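Local coordinates for outer surface protein (Bacillus cereus ATCC 14579, PDB 1X7F) that is of unknown function but probably acts as a 6-phospho-N-acetylmuramidase, cleaving 6-phosphorylated muramic acid sugars released in cell-wall turnover, at residues Gly362-Glu366 and Glu367-Leu371; Val274-Val277 and Asp278-Glu282; Asp298-Tyr302 and Met303-Thr307; Asn228-Ile231 and Glu232-Ala235; Thr179-Tyr183 and Asp184-Arg188. All blocks are in the same frame, centred on the assembly; numbering follows the deposited sequence. Where two conformers were deposited one is given.

Interaction 1: residues Gly362-Glu366 and Glu367-Leu371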
loop_
_atom_site.group_PDB
_atom_site.type_symbol
_atom_site.label_atom_id
_atom_site.label_comp_id
_atom_site.label_asym_id
_atom_site.label_seq_id
_atom_site.Cartn_x
_atom_site.Cartn_y
_atom_site.Cartn_z
ATOM N N GLY A 362 -4.696 7.830 24.498
ATOM C CA GLY A 362 -3.473 7.458 23.826
ATOM C C GLY A 362 -3.160 8.376 22.669
ATOM O O GLY A 362 -3.753 9.447 22.530
ATOM N N THR A 363 -2.190 7.972 21.850
ATOM C CA THR A 363 -1.811 8.744 20.676
ATOM C C THR A 363 -1.581 7.796 19.510
ATOM O O THR A 363 -1.029 6.709 19.685
ATOM C CB THR A 363 -0.513 9.561 20.889
ATOM O OG1 THR A 363 0.523 8.710 21.406
ATOM C CG2 THR A 363 -0.673 10.673 21.930
ATOM N N ILE A 364 -2.016 8.216 18.328
ATOM C CA ILE A 364 -1.666 7.524 17.098
ATOM C C ILE A 364 -0.171 7.738 16.854
ATOM O O ILE A 364 0.342 8.835 17.058
ATOM C CB ILE A 364 -2.503 8.073 15.903
ATOM C CG1 ILE A 364 -4.023 7.949 16.160
ATOM C CG2 ILE A 364 -2.031 7.449 14.545
ATOM C CD1 ILE A 364 -4.499 6.589 16.691
ATOM N N ALA A 365 0.514 6.680 16.432
ATOM C CA ALA A 365 1.935 6.727 16.131
ATOM C C ALA A 365 2.235 7.916 15.217
ATOM O O ALA A 365 1.502 8.167 14.256
ATOM C CB ALA A 365 2.397 5.397 15.490
ATOM N N GLU A 366 3.308 8.637 15.539
ATOM C CA GLU A 366 3.660 9.898 14.883
ATOM C C GLU A 366 3.847 9.744 13.368
ATOM O O GLU A 366 3.433 10.613 12.609
ATOM C CB GLU A 366 4.940 10.477 15.518
ATOM C CG GLU A 366 5.202 11.952 15.212
ATOM C CD GLU A 366 6.630 12.394 15.567
ATOM O OE1 GLU A 366 7.037 13.517 15.165
ATOM O OE2 GLU A 366 7.366 11.613 16.235
ATOM N N GLU A 367 4.472 8.648 12.944
ATOM C CA GLU A 367 4.695 8.385 11.523
ATOM C C GLU A 367 3.386 8.157 10.755
ATOM O O GLU A 367 3.351 8.282 9.535
ATOM C CB GLU A 367 5.671 7.214 11.325
ATOM C CG GLU A 367 5.180 5.866 11.839
ATOM C CD GLU A 367 5.431 5.631 13.317
ATOM O OE1 GLU A 367 5.798 6.577 14.049
ATOM O OE2 GLU A 367 5.244 4.476 13.751
ATOM N N GLU A 368 2.315 7.850 11.483
ATOM C CA GLU A 368 1.010 7.522 10.868
ATOM C C GLU A 368 -0.033 8.643 10.924
ATOM O O GLU A 368 -1.171 8.440 10.513
ATOM C CB GLU A 368 0.408 6.245 11.486
ATOM C CG GLU A 368 1.158 4.949 11.155
ATOM C CD GLU A 368 0.397 3.691 11.551
ATOM O OE1 GLU A 368 -0.802 3.780 11.921
ATOM O OE2 GLU A 368 0.995 2.588 11.503
ATOM N N LEU A 369 0.343 9.822 11.410
ATOM C CA LEU A 369 -0.638 10.895 11.576
ATOM C C LEU A 369 -1.237 11.328 10.238
ATOM O O LEU A 369 -2.411 11.675 10.173
ATOM C CB LEU A 369 -0.051 12.116 12.329
ATOM C CG LEU A 369 0.398 11.940 13.788
ATOM C CD1 LEU A 369 0.829 13.265 14.376
ATOM C CD2 LEU A 369 -0.670 11.301 14.669
ATOM N N PHE A 370 -0.432 11.321 9.176
ATOM C CA PHE A 370 -0.944 11.696 7.857
ATOM C C PHE A 370 -2.094 10.754 7.409
ATOM O O PHE A 370 -2.926 11.125 6.586
ATOM C CB PHE A 370 0.196 11.705 6.834
ATOM C CG PHE A 370 0.633 10.338 6.415
ATOM C CD1 PHE A 370 0.103 9.751 5.269
ATOM C CD2 PHE A 370 1.559 9.621 7.175
ATOM C CE1 PHE A 370 0.492 8.482 4.887
ATOM C CE2 PHE A 370 1.947 8.357 6.791
ATOM C CZ PHE A 370 1.419 7.781 5.649
ATOM N N LEU A 371 -2.128 9.545 7.959
ATOM C CA LEU A 371 -3.145 8.561 7.611
ATOM C C LEU A 371 -4.553 8.972 8.050
ATOM O O LEU A 371 -5.531 8.552 7.445
ATOM C CB LEU A 371 -2.780 7.179 8.152
ATOM C CG LEU A 371 -1.701 6.389 7.407
ATOM C CD1 LEU A 371 -1.465 5.050 8.094
ATOM C CD2 LEU A 371 -2.014 6.192 5.901
HETATM O O HOH W 1 2.512 11.665 9.599
#
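Ala365 O accepts from Glu368 N at 2.9 Å, the bond that turns the chain from the end of a strand into a 3-10 segment. The donor stands above the carbonyl plane, 51° out of it. One residue on, the i to i+3 pattern repeats, but Leu369 N lies 3.4 Å from Glu366 O, a weak bond although nearly straight. Water 1 continues the polar path: it accepts from Phe370 N at 3.0 Å and donates weakly to Glu366 O, so this carbonyl has two weak donors.

The apolar contact is made by Leu369 CD2, 3.9 Å from Ile364 CB; the same methyl sits 3.6 Å from Ile364 O. Ile364 CG2 also meets Glu368 CB, the two side chains running roughly perpendicular. On another flank Glu367, in the conformer given, one of two, folds back: with CG between the backbone N and the carbonyl carbon (chi1 64°) and a second bend at chi2 (-85°), its OE2 comes 3.5 Å from Ala365 CB, a contact doubtful as a fixed feature.

The carboxylate of Glu368 is satisfied farther off, by a salt bridge to Lys236 and by Lys273 N. The corner leads out of strand 358-364, neighbour of strand 270-276, and lays the 3-10 segment against helix 231-240, where Val233 touches Glu367, Glu368 and Phe370 and the ring of His237 meets Phe370 edge-to-face.

Interaction 2: residues Val274-Val277 and Asp278-Glu282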
loop_
_atom_site.group_PDB
_atom_site.type_symbol
_atom_site.label_atom_id
_atom_site.label_comp_id
_atom_site.label_asym_id
_atom_site.label_seq_id
_atom_site.Cartn_x
_atom_site.Cartn_y
_atom_site.Cartn_z
ATOM N N VAL A 274 -1.974 2.756 17.707
ATOM C CA VAL A 274 -2.203 3.585 18.896
ATOM C C VAL A 274 -1.232 3.161 20.019
ATOM O O VAL A 274 -0.939 1.967 20.200
ATOM C CB VAL A 274 -3.698 3.508 19.381
ATOM C CG1 VAL A 274 -4.077 2.078 19.823
ATOM C CG2 VAL A 274 -3.989 4.499 20.526
ATOM N N HIS A 275 -0.717 4.157 20.736
ATOM C CA HIS A 275 0.032 3.952 21.962
ATOM C C HIS A 275 -0.778 4.553 23.108
ATOM O O HIS A 275 -1.102 5.738 23.092
ATOM C CB HIS A 275 1.404 4.635 21.894
ATOM C CG HIS A 275 2.270 4.161 20.766
ATOM N ND1 HIS A 275 3.116 3.078 20.877
ATOM C CD2 HIS A 275 2.430 4.633 19.504
ATOM C CE1 HIS A 275 3.751 2.894 19.732
ATOM N NE2 HIS A 275 3.358 3.829 18.884
ATOM N N PHE A 276 -1.096 3.735 24.100
ATOM C CA PHE A 276 -1.836 4.192 25.263
ATOM C C PHE A 276 -1.007 4.965 26.278
ATOM O O PHE A 276 0.169 4.673 26.472
ATOM C CB PHE A 276 -2.529 3.004 25.935
ATOM C CG PHE A 276 -3.616 2.420 25.107
ATOM C CD1 PHE A 276 -3.463 1.156 24.522
ATOM C CD2 PHE A 276 -4.782 3.147 24.866
ATOM C CE1 PHE A 276 -4.475 0.619 23.725
ATOM C CE2 PHE A 276 -5.788 2.623 24.075
ATOM C CZ PHE A 276 -5.639 1.358 23.502
ATOM N N VAL A 277 -1.632 5.949 26.932
ATOM C CA VAL A 277 -1.018 6.577 28.109
ATOM C C VAL A 277 -1.111 5.621 29.301
ATOM O O VAL A 277 -1.996 4.756 29.332
ATOM C CB VAL A 277 -1.655 7.958 28.471
ATOM C CG1 VAL A 277 -1.595 8.910 27.287
ATOM C CG2 VAL A 277 -3.105 7.807 29.008
ATOM N N ASP A 278 -0.209 5.777 30.269
ATOM C CA ASP A 278 -0.198 4.948 31.484
ATOM C C ASP A 278 -1.537 4.922 32.233
ATOM O O ASP A 278 -1.908 3.914 32.839
ATOM C CB ASP A 278 0.900 5.423 32.446
ATOM C CG ASP A 278 2.310 5.155 31.919
ATOM O OD1 ASP A 278 2.477 4.328 30.989
ATOM O OD2 ASP A 278 3.320 5.733 32.390
ATOM N N GLU A 279 -2.255 6.035 32.170
ATOM C CA GLU A 279 -3.487 6.223 32.922
ATOM C C GLU A 279 -4.734 5.602 32.268
ATOM O O GLU A 279 -5.800 5.578 32.895
ATOM C CB GLU A 279 -3.713 7.720 33.178
ATOM C CG GLU A 279 -2.590 8.404 33.975
ATOM C CD GLU A 279 -1.290 8.581 33.178
ATOM O OE1 GLU A 279 -1.346 8.888 31.961
ATOM O OE2 GLU A 279 -0.203 8.406 33.779
ATOM N N ALA A 280 -4.598 5.084 31.043
ATOM C CA ALA A 280 -5.734 4.531 30.291
ATOM C C ALA A 280 -6.371 3.353 31.025
ATOM O O ALA A 280 -5.674 2.405 31.413
ATOM C CB ALA A 280 -5.313 4.132 28.867
ATOM N N THR A 281 -7.688 3.412 31.233
ATOM C CA THR A 281 -8.378 2.325 31.951
ATOM C C THR A 281 -8.704 1.195 30.975
ATOM O O THR A 281 -8.672 1.400 29.759
ATOM C CB THR A 281 -9.679 2.808 32.645
ATOM O OG1 THR A 281 -10.616 3.253 31.651
ATOM C CG2 THR A 281 -9.429 4.044 33.548
ATOM N N GLU A 282 -9.031 0.025 31.518
ATOM C CA GLU A 282 -9.430 -1.128 30.732
ATOM C C GLU A 282 -10.611 -0.853 29.810
ATOM O O GLU A 282 -10.641 -1.332 28.680
ATOM C CB GLU A 282 -9.738 -2.330 31.644
ATOM C CG GLU A 282 -8.500 -2.984 32.249
ATOM C CD GLU A 282 -7.388 -3.206 31.233
ATOM O OE1 GLU A 282 -6.289 -2.636 31.419
ATOM O OE2 GLU A 282 -7.607 -3.926 30.232
#
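Val277 meets Glu279 and Ala280 through its CG2, which chi1 (-56° for CG1) places between the backbone N and the carbonyl carbon, facing Glu279 OE1 and Ala280 N. Glu279 is bent at chi2 (71°), which curls its carboxylate back along the chain until OE1 lies 3.6 Å from Val277 CG2; the two side chains cross nearly square. The same methyl is 4.3 Å from Ala280 CB.

The backbone evidence is a type I beta turn from Val277 to Ala280. It is closed by Ala280 N donating to Val277 O at 3.1 Å with a nearly straight N-H...O angle of 165°, the donor standing well above the carbonyl plane. Closure also sets Ala280 CB 3.4 Å from Val277 O and 4.2 Å from Phe276 CD2, an oblique approach to the ring. That ring packs in turn on Lys285, Thr288 and Leu289 of helix 282-289.

Thr281 follows as the N-cap of this helix, and its backbone N donates to Glu284 OE1. Within the turn itself a single hydrogen bond does the polar work, while the side chains add apolar touches and a carboxylate oxygen resting against methyl carbon; this chemistry implies a compact surface connection, defined chiefly by its backbone, between strand 270-276 and helix 282-289.

Interaction 3: residues Asp298-Tyr302 and Met303-Thr307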
loop_
_atom_site.group_PDB
_atom_site.type_symbol
_atom_site.label_atom_id
_atom_site.label_comp_id
_atom_site.label_asym_id
_atom_site.label_seq_id
_atom_site.Cartn_x
_atom_site.Cartn_y
_atom_site.Cartn_z
ATOM N N ASP A 298 -21.340 13.687 9.099
ATOM C CA ASP A 298 -21.333 15.144 9.260
ATOM C C ASP A 298 -20.093 15.572 10.054
ATOM O O ASP A 298 -20.115 15.728 11.285
ATOM C CB ASP A 298 -22.641 15.657 9.876
ATOM C CG ASP A 298 -22.921 15.080 11.263
ATOM O OD1 ASP A 298 -22.329 14.045 11.631
ATOM O OD2 ASP A 298 -23.724 15.608 12.053
ATOM N N ILE A 299 -19.005 15.750 9.317
ATOM C CA ILE A 299 -17.682 15.899 9.894
ATOM C C ILE A 299 -17.413 17.253 10.558
ATOM O O ILE A 299 -18.103 18.238 10.314
ATOM C CB ILE A 299 -16.609 15.623 8.808
ATOM C CG1 ILE A 299 -16.663 16.689 7.705
ATOM C CG2 ILE A 299 -16.746 14.171 8.243
ATOM C CD1 ILE A 299 -15.504 16.626 6.700
ATOM N N THR A 300 -16.393 17.266 11.406
ATOM C CA THR A 300 -15.776 18.488 11.883
ATOM C C THR A 300 -14.284 18.381 11.565
ATOM O O THR A 300 -13.723 17.274 11.584
ATOM C CB THR A 300 -16.020 18.643 13.393
ATOM O OG1 THR A 300 -14.957 19.403 13.986
ATOM C CG2 THR A 300 -15.937 17.272 14.095
ATOM N N GLU A 301 -13.636 19.513 11.275
ATOM C CA GLU A 301 -12.211 19.489 10.914
ATOM C C GLU A 301 -11.296 19.351 12.129
ATOM O O GLU A 301 -10.092 19.161 11.977
ATOM C CB GLU A 301 -11.814 20.711 10.071
ATOM C CG GLU A 301 -11.924 22.057 10.791
ATOM C CD GLU A 301 -11.702 23.238 9.857
ATOM O OE1 GLU A 301 -10.940 23.075 8.879
ATOM O OE2 GLU A 301 -12.290 24.326 10.082
ATOM N N TYR A 302 -11.872 19.413 13.330
ATOM C CA TYR A 302 -11.093 19.371 14.559
ATOM C C TYR A 302 -10.834 17.971 15.087
ATOM O O TYR A 302 -9.879 17.752 15.821
ATOM C CB TYR A 302 -11.745 20.253 15.649
ATOM C CG TYR A 302 -11.580 21.733 15.372
ATOM C CD1 TYR A 302 -12.521 22.432 14.599
ATOM C CD2 TYR A 302 -10.465 22.433 15.852
ATOM C CE1 TYR A 302 -12.365 23.796 14.320
ATOM C CE2 TYR A 302 -10.306 23.802 15.601
ATOM C CZ TYR A 302 -11.251 24.476 14.825
ATOM O OH TYR A 302 -11.096 25.823 14.560
ATOM N N MET A 303 -11.688 17.020 14.730
ATOM C CA MET A 303 -11.542 15.663 15.242
ATOM C C MET A 303 -12.392 14.652 14.487
ATOM O O MET A 303 -13.391 14.999 13.840
ATOM C CB MET A 303 -11.796 15.601 16.765
ATOM C CG MET A 303 -13.255 15.397 17.201
ATOM S SD MET A 303 -14.180 16.911 17.444
ATOM C CE MET A 303 -13.625 17.517 19.009
ATOM N N VAL A 304 -11.960 13.398 14.552
ATOM C CA VAL A 304 -12.748 12.275 14.071
ATOM C C VAL A 304 -13.619 11.859 15.245
ATOM O O VAL A 304 -13.097 11.548 16.311
ATOM C CB VAL A 304 -11.824 11.103 13.661
ATOM C CG1 VAL A 304 -12.635 9.820 13.384
ATOM C CG2 VAL A 304 -10.973 11.485 12.465
ATOM N N ARG A 305 -14.933 11.882 15.062
ATOM C CA ARG A 305 -15.887 11.504 16.104
ATOM C C ARG A 305 -16.433 10.105 15.841
ATOM O O ARG A 305 -17.111 9.869 14.830
ATOM C CB ARG A 305 -17.074 12.465 16.156
ATOM C CG ARG A 305 -16.720 13.943 16.327
ATOM C CD ARG A 305 -17.953 14.853 16.378
ATOM N NE ARG A 305 -18.809 14.583 17.542
ATOM C CZ ARG A 305 -20.099 14.888 17.608
ATOM N NH1 ARG A 305 -20.694 15.487 16.580
ATOM N NH2 ARG A 305 -20.808 14.600 18.703
ATOM N N SER A 306 -16.156 9.196 16.767
ATOM C CA SER A 306 -16.690 7.846 16.707
ATOM C C SER A 306 -17.909 7.787 17.636
ATOM O O SER A 306 -17.800 7.450 18.818
ATOM C CB SER A 306 -15.598 6.840 17.105
ATOM O OG SER A 306 -16.061 5.505 16.993
ATOM N N THR A 307 -19.074 8.129 17.088
ATOM C CA THR A 307 -20.267 8.410 17.900
ATOM C C THR A 307 -21.082 7.199 18.312
ATOM O O THR A 307 -21.747 7.234 19.343
ATOM C CB THR A 307 -21.188 9.448 17.213
ATOM O OG1 THR A 307 -21.452 9.034 15.861
ATOM C CG2 THR A 307 -20.483 10.826 17.098
HETATM O O HOH W 2 -15.502 14.189 12.261
#
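An ST turn at Thr300 leads the chain into strand 303-306, and the methyl of the same residue is what touches that strand: Thr300 CG2 lies 3.8 Å from Met303 SD and 3.4 Å from Met303 O. The threonine splits its two branches between these tasks. OG1 stands anti to the backbone N (chi1 152°) and accepts from Tyr302 N at 3.2 Å, with an N-H...O angle of 166°; it also lies in the plane of the Tyr302 ring, at its edge. CG2 lies between the backbone N and the carbonyl carbon, and there Arg305 CD reaches it at 3.9 Å.

Because strand 303-306 is an outermost strand of the mixed sheet, pairing with strand 345-348 on its inner side, the loop can fold along its other flank. Water 2 spans the gap there, donating to Met303 O at 2.8 Å and accepting, weakly, from Thr300 N.

The bend of Met303 at chi2 (-90°) sets the sulfur beside the threonine methyl, and a further bend at chi3 turns only the terminal CE; the side chain also packs on Gln346 and Ile348. For Arg305 the aliphatic part makes the contact with Thr300, while its guanidinium goes on to a salt bridge with Glu344.

Interaction 4: residues Asn228-Ile231 and Glu232-Ala235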
loop_
_atom_site.group_PDB
_atom_site.type_symbol
_atom_site.label_atom_id
_atom_site.label_comp_id
_atom_site.label_asym_id
_atom_site.label_seq_id
_atom_site.Cartn_x
_atom_site.Cartn_y
_atom_site.Cartn_z
ATOM N N ASN A 228 11.572 7.219 3.375
ATOM C CA ASN A 228 12.061 7.026 4.744
ATOM C C ASN A 228 10.948 6.736 5.754
ATOM O O ASN A 228 11.074 7.090 6.927
ATOM C CB ASN A 228 12.902 8.234 5.179
ATOM C CG ASN A 228 14.073 8.511 4.226
ATOM O OD1 ASN A 228 14.984 7.687 4.079
ATOM N ND2 ASN A 228 14.047 9.672 3.580
ATOM N N LEU A 229 9.862 6.108 5.291
ATOM C CA LEU A 229 8.741 5.715 6.153
ATOM C C LEU A 229 8.839 4.220 6.423
ATOM O O LEU A 229 9.385 3.505 5.561
ATOM C CB LEU A 229 7.403 5.983 5.463
ATOM C CG LEU A 229 6.717 7.345 5.467
ATOM C CD1 LEU A 229 5.346 7.170 4.823
ATOM C CD2 LEU A 229 6.568 7.871 6.883
ATOM N N PRO A 230 8.335 3.741 7.584
ATOM C CA PRO A 230 8.269 2.309 7.848
ATOM C C PRO A 230 7.537 1.574 6.737
ATOM O O PRO A 230 6.570 2.099 6.175
ATOM C CB PRO A 230 7.500 2.224 9.175
ATOM C CG PRO A 230 7.845 3.497 9.880
ATOM C CD PRO A 230 7.864 4.515 8.753
ATOM N N ILE A 231 8.013 0.367 6.434
ATOM C CA ILE A 231 7.594 -0.352 5.238
ATOM C C ILE A 231 6.075 -0.588 5.266
ATOM O O ILE A 231 5.404 -0.398 4.257
ATOM C CB ILE A 231 8.439 -1.662 5.046
ATOM C CG1 ILE A 231 8.361 -2.153 3.587
ATOM C CG2 ILE A 231 8.052 -2.787 6.077
ATOM C CD1 ILE A 231 9.103 -3.464 3.338
ATOM N N GLU A 232 5.543 -0.914 6.442
ATOM C CA GLU A 232 4.122 -1.216 6.595
ATOM C C GLU A 232 3.258 0.041 6.501
ATOM O O GLU A 232 2.089 -0.035 6.114
ATOM C CB GLU A 232 3.851 -2.003 7.902
ATOM C CG GLU A 232 3.862 -1.173 9.183
ATOM C CD GLU A 232 5.249 -0.945 9.768
ATOM O OE1 GLU A 232 5.309 -0.421 10.895
ATOM O OE2 GLU A 232 6.284 -1.280 9.135
ATOM N N VAL A 233 3.840 1.190 6.837
ATOM C CA VAL A 233 3.154 2.485 6.717
ATOM C C VAL A 233 2.996 2.891 5.241
ATOM O O VAL A 233 1.926 3.312 4.818
ATOM C CB VAL A 233 3.860 3.578 7.576
ATOM C CG1 VAL A 233 3.195 4.935 7.413
ATOM C CG2 VAL A 233 3.839 3.143 9.062
ATOM N N GLN A 234 4.057 2.723 4.463
ATOM C CA GLN A 234 3.981 2.846 3.012
ATOM C C GLN A 234 2.843 2.034 2.378
ATOM O O GLN A 234 2.100 2.559 1.561
ATOM C CB GLN A 234 5.311 2.422 2.379
ATOM C CG GLN A 234 6.539 3.156 2.872
ATOM C CD GLN A 234 7.813 2.571 2.270
ATOM O OE1 GLN A 234 8.737 2.171 2.988
ATOM N NE2 GLN A 234 7.864 2.524 0.960
ATOM N N ALA A 235 2.708 0.762 2.765
ATOM C CA ALA A 235 1.654 -0.113 2.248
ATOM C C ALA A 235 0.263 0.344 2.674
ATOM O O ALA A 235 -0.663 0.387 1.858
ATOM C CB ALA A 235 1.893 -1.554 2.670
#
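Pro230 O takes both Val233 N and Gln234 N where the loop 228-230 becomes helix 231-240. The i+4 bond from Gln234 N is 3.1 Å long and nearly straight at 167°, whereas the i+3 bond from Val233 N, at 3.0 Å, is weak because it is bent to 125°. Ala235 N continues the helical pattern with Ile231 O at 3.3 Å.

Pro230 and Val233 run alongside each other in the same direction, with Pro230 CB 3.8 Å from Val233 CG2. The other valine branch, CG1, which is anti to the backbone N (chi1 178°), meets Leu229 CD1 at 4.0 Å; here the side chains run at about a right angle. Leu229 CB also packs on Gln234 CG at 3.9 Å. Glu232, bent at chi2, brings OE2 to 3.7 Å from Pro230 CB.

Ile231 faces Ile204 and Ile249 of the parallel sheet. Proline at the N-cap and the switch to i+4 bonding mark a helix start, here on a helix joining strands 201-204 and 246-249, as in beta/alpha-barrel folds.

Interaction 5: residues Thr179-Tyr183 and Asp184-Arg188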
loop_
_atom_site.group_PDB
_atom_site.type_symbol
_atom_site.label_atom_id
_atom_site.label_comp_id
_atom_site.label_asym_id
_atom_site.label_seq_id
_atom_site.Cartn_x
_atom_site.Cartn_y
_atom_site.Cartn_z
ATOM N N THR A 179 13.647 12.030 -6.293
ATOM C CA THR A 179 13.086 11.938 -7.645
ATOM C C THR A 179 11.801 11.145 -7.713
ATOM O O THR A 179 11.238 10.998 -8.792
ATOM C CB THR A 179 14.102 11.387 -8.677
ATOM O OG1 THR A 179 14.401 10.018 -8.362
ATOM C CG2 THR A 179 15.427 12.148 -8.600
ATOM N N GLY A 180 11.337 10.627 -6.578
ATOM C CA GLY A 180 10.055 9.942 -6.509
ATOM C C GLY A 180 8.907 10.881 -6.820
ATOM O O GLY A 180 9.088 12.112 -6.838
ATOM N N LEU A 181 7.723 10.306 -7.060
ATOM C CA LEU A 181 6.552 11.096 -7.469
ATOM C C LEU A 181 5.988 11.940 -6.322
ATOM O O LEU A 181 5.994 11.483 -5.175
ATOM C CB LEU A 181 5.432 10.186 -8.018
ATOM C CG LEU A 181 5.786 9.257 -9.189
ATOM C CD1 LEU A 181 4.533 8.544 -9.716
ATOM C CD2 LEU A 181 6.545 10.016 -10.310
ATOM N N PRO A 182 5.509 13.153 -6.627
ATOM C CA PRO A 182 4.757 13.945 -5.652
ATOM C C PRO A 182 3.345 13.410 -5.528
ATOM O O PRO A 182 2.842 12.742 -6.446
ATOM C CB PRO A 182 4.756 15.366 -6.257
ATOM C CG PRO A 182 4.879 15.158 -7.733
ATOM C CD PRO A 182 5.685 13.884 -7.904
ATOM N N TYR A 183 2.717 13.704 -4.395
ATOM C CA TYR A 183 1.426 13.135 -4.082
ATOM C C TYR A 183 0.322 13.436 -5.107
ATOM O O TYR A 183 -0.330 12.521 -5.596
ATOM C CB TYR A 183 0.959 13.532 -2.668
ATOM C CG TYR A 183 -0.305 12.801 -2.298
ATOM C CD1 TYR A 183 -0.267 11.448 -1.968
ATOM C CD2 TYR A 183 -1.542 13.448 -2.318
ATOM C CE1 TYR A 183 -1.418 10.766 -1.638
ATOM C CE2 TYR A 183 -2.713 12.771 -1.987
ATOM C CZ TYR A 183 -2.642 11.437 -1.655
ATOM O OH TYR A 183 -3.781 10.757 -1.337
ATOM N N ASP A 184 0.082 14.704 -5.408
ATOM C CA ASP A 184 -1.029 15.035 -6.308
ATOM C C ASP A 184 -0.839 14.444 -7.712
ATOM O O ASP A 184 -1.806 13.998 -8.326
ATOM C CB ASP A 184 -1.279 16.550 -6.375
ATOM C CG ASP A 184 -1.858 17.122 -5.071
ATOM O OD1 ASP A 184 -2.510 16.393 -4.274
ATOM O OD2 ASP A 184 -1.715 18.328 -4.772
ATOM N N TYR A 185 0.397 14.454 -8.215
ATOM C CA TYR A 185 0.699 13.863 -9.518
ATOM C C TYR A 185 0.411 12.355 -9.505
ATOM O O TYR A 185 -0.220 11.827 -10.426
ATOM C CB TYR A 185 2.154 14.165 -9.944
ATOM C CG TYR A 185 2.569 13.533 -11.259
ATOM C CD1 TYR A 185 2.266 14.149 -12.476
ATOM C CD2 TYR A 185 3.266 12.319 -11.288
ATOM C CE1 TYR A 185 2.642 13.580 -13.681
ATOM C CE2 TYR A 185 3.643 11.732 -12.496
ATOM C CZ TYR A 185 3.319 12.363 -13.685
ATOM O OH TYR A 185 3.683 11.797 -14.885
ATOM N N PHE A 186 0.883 11.681 -8.455
ATOM C CA PHE A 186 0.693 10.242 -8.257
ATOM C C PHE A 186 -0.782 9.828 -8.270
ATOM O O PHE A 186 -1.141 8.776 -8.814
ATOM C CB PHE A 186 1.359 9.830 -6.939
ATOM C CG PHE A 186 0.901 8.496 -6.402
ATOM C CD1 PHE A 186 1.532 7.317 -6.801
ATOM C CD2 PHE A 186 -0.151 8.418 -5.500
ATOM C CE1 PHE A 186 1.119 6.094 -6.314
ATOM C CE2 PHE A 186 -0.572 7.183 -5.001
ATOM C CZ PHE A 186 0.069 6.024 -5.413
ATOM N N ILE A 187 -1.626 10.658 -7.657
ATOM C CA ILE A 187 -3.069 10.438 -7.631
ATOM C C ILE A 187 -3.700 10.607 -9.017
ATOM O O ILE A 187 -4.466 9.747 -9.445
ATOM C CB ILE A 187 -3.732 11.360 -6.566
ATOM C CG1 ILE A 187 -3.282 10.980 -5.135
ATOM C CG2 ILE A 187 -5.266 11.396 -6.721
ATOM C CD1 ILE A 187 -3.796 9.625 -4.585
ATOM N N ARG A 188 -3.392 11.702 -9.712
ATOM C CA ARG A 188 -3.876 11.894 -11.090
ATOM C C ARG A 188 -3.566 10.670 -11.963
ATOM O O ARG A 188 -4.452 10.159 -12.647
ATOM C CB ARG A 188 -3.299 13.170 -11.742
ATOM C CG ARG A 188 -3.887 14.483 -11.218
ATOM C CD ARG A 188 -3.590 15.736 -12.071
ATOM N NE ARG A 188 -2.174 15.882 -12.421
ATOM C CZ ARG A 188 -1.246 16.492 -11.669
ATOM N NH1 ARG A 188 -1.557 17.042 -10.498
ATOM N NH2 ARG A 188 0.008 16.566 -12.101
#
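Ile187 lies over one face of the Tyr183 ring, its CG1 3.8 Å from the ring centroid and 22° off the normal, a CH-pi contact one helical turn apart. The tyrosine CG is anti to the backbone N (chi1 -173°), which swings the ring alongside the helix; Ile187 CD1 reaches out to 3.4 Å from Tyr183 OH. A second apolar group forms where the loop joins the helix: Pro182 CG touches Tyr185 CB at 3.6 Å, Leu181 CD2 meets Tyr185 CE2 at 4.0 Å in an oblique approach, and Leu181 CB packs on Phe186 CB.

In the backbone, Phe186 N donates to Pro182 O at 3.0 Å and Ile187 N to Tyr183 O at 3.1 Å, both donors lying nearly along the C=O axis. Farther out, Asp184 OD1 sits 3.7 Å from Tyr183 CD2 at the ring's edge, with ring and carboxylate planes 59° apart. Both phenols find partners beyond the turn: Tyr183 OH bonds to Tyr374 OH, and Tyr185 OH to Ser148 O and Asp150 N.

Successive i to i+4 bonds beginning at an N-cap proline, Pro182, identify the first turn of helix 183-195, which connects strands 167-170 and 201-204 of the parallel sheet in a beta/alpha-barrel-like domain.

Along the chain the order is interaction 5, 4, 2, 3, 1. Interactions 5 and 4, with centres about 16 Å apart, are helix starts in the N-terminal domain built on the parallel sheet; the other three border the mixed sheet of the C-terminal domain. Interactions 1 and 2, about 15 Å apart between centres, touch through neighbouring strands 358-364 and 270-276, with a probable hydrogen bond from His275 N to Thr363 O at 2.8 Å. Interaction 3 is at strand 303-306, one of the two edge strands of that sheet, about 16 Å from interaction 1 by centres. Interactions 1 and 4 pack directly, Phe370 CE2 lying 3.7 Å from Val233 CG1, so together they form part of the junction between the two domains.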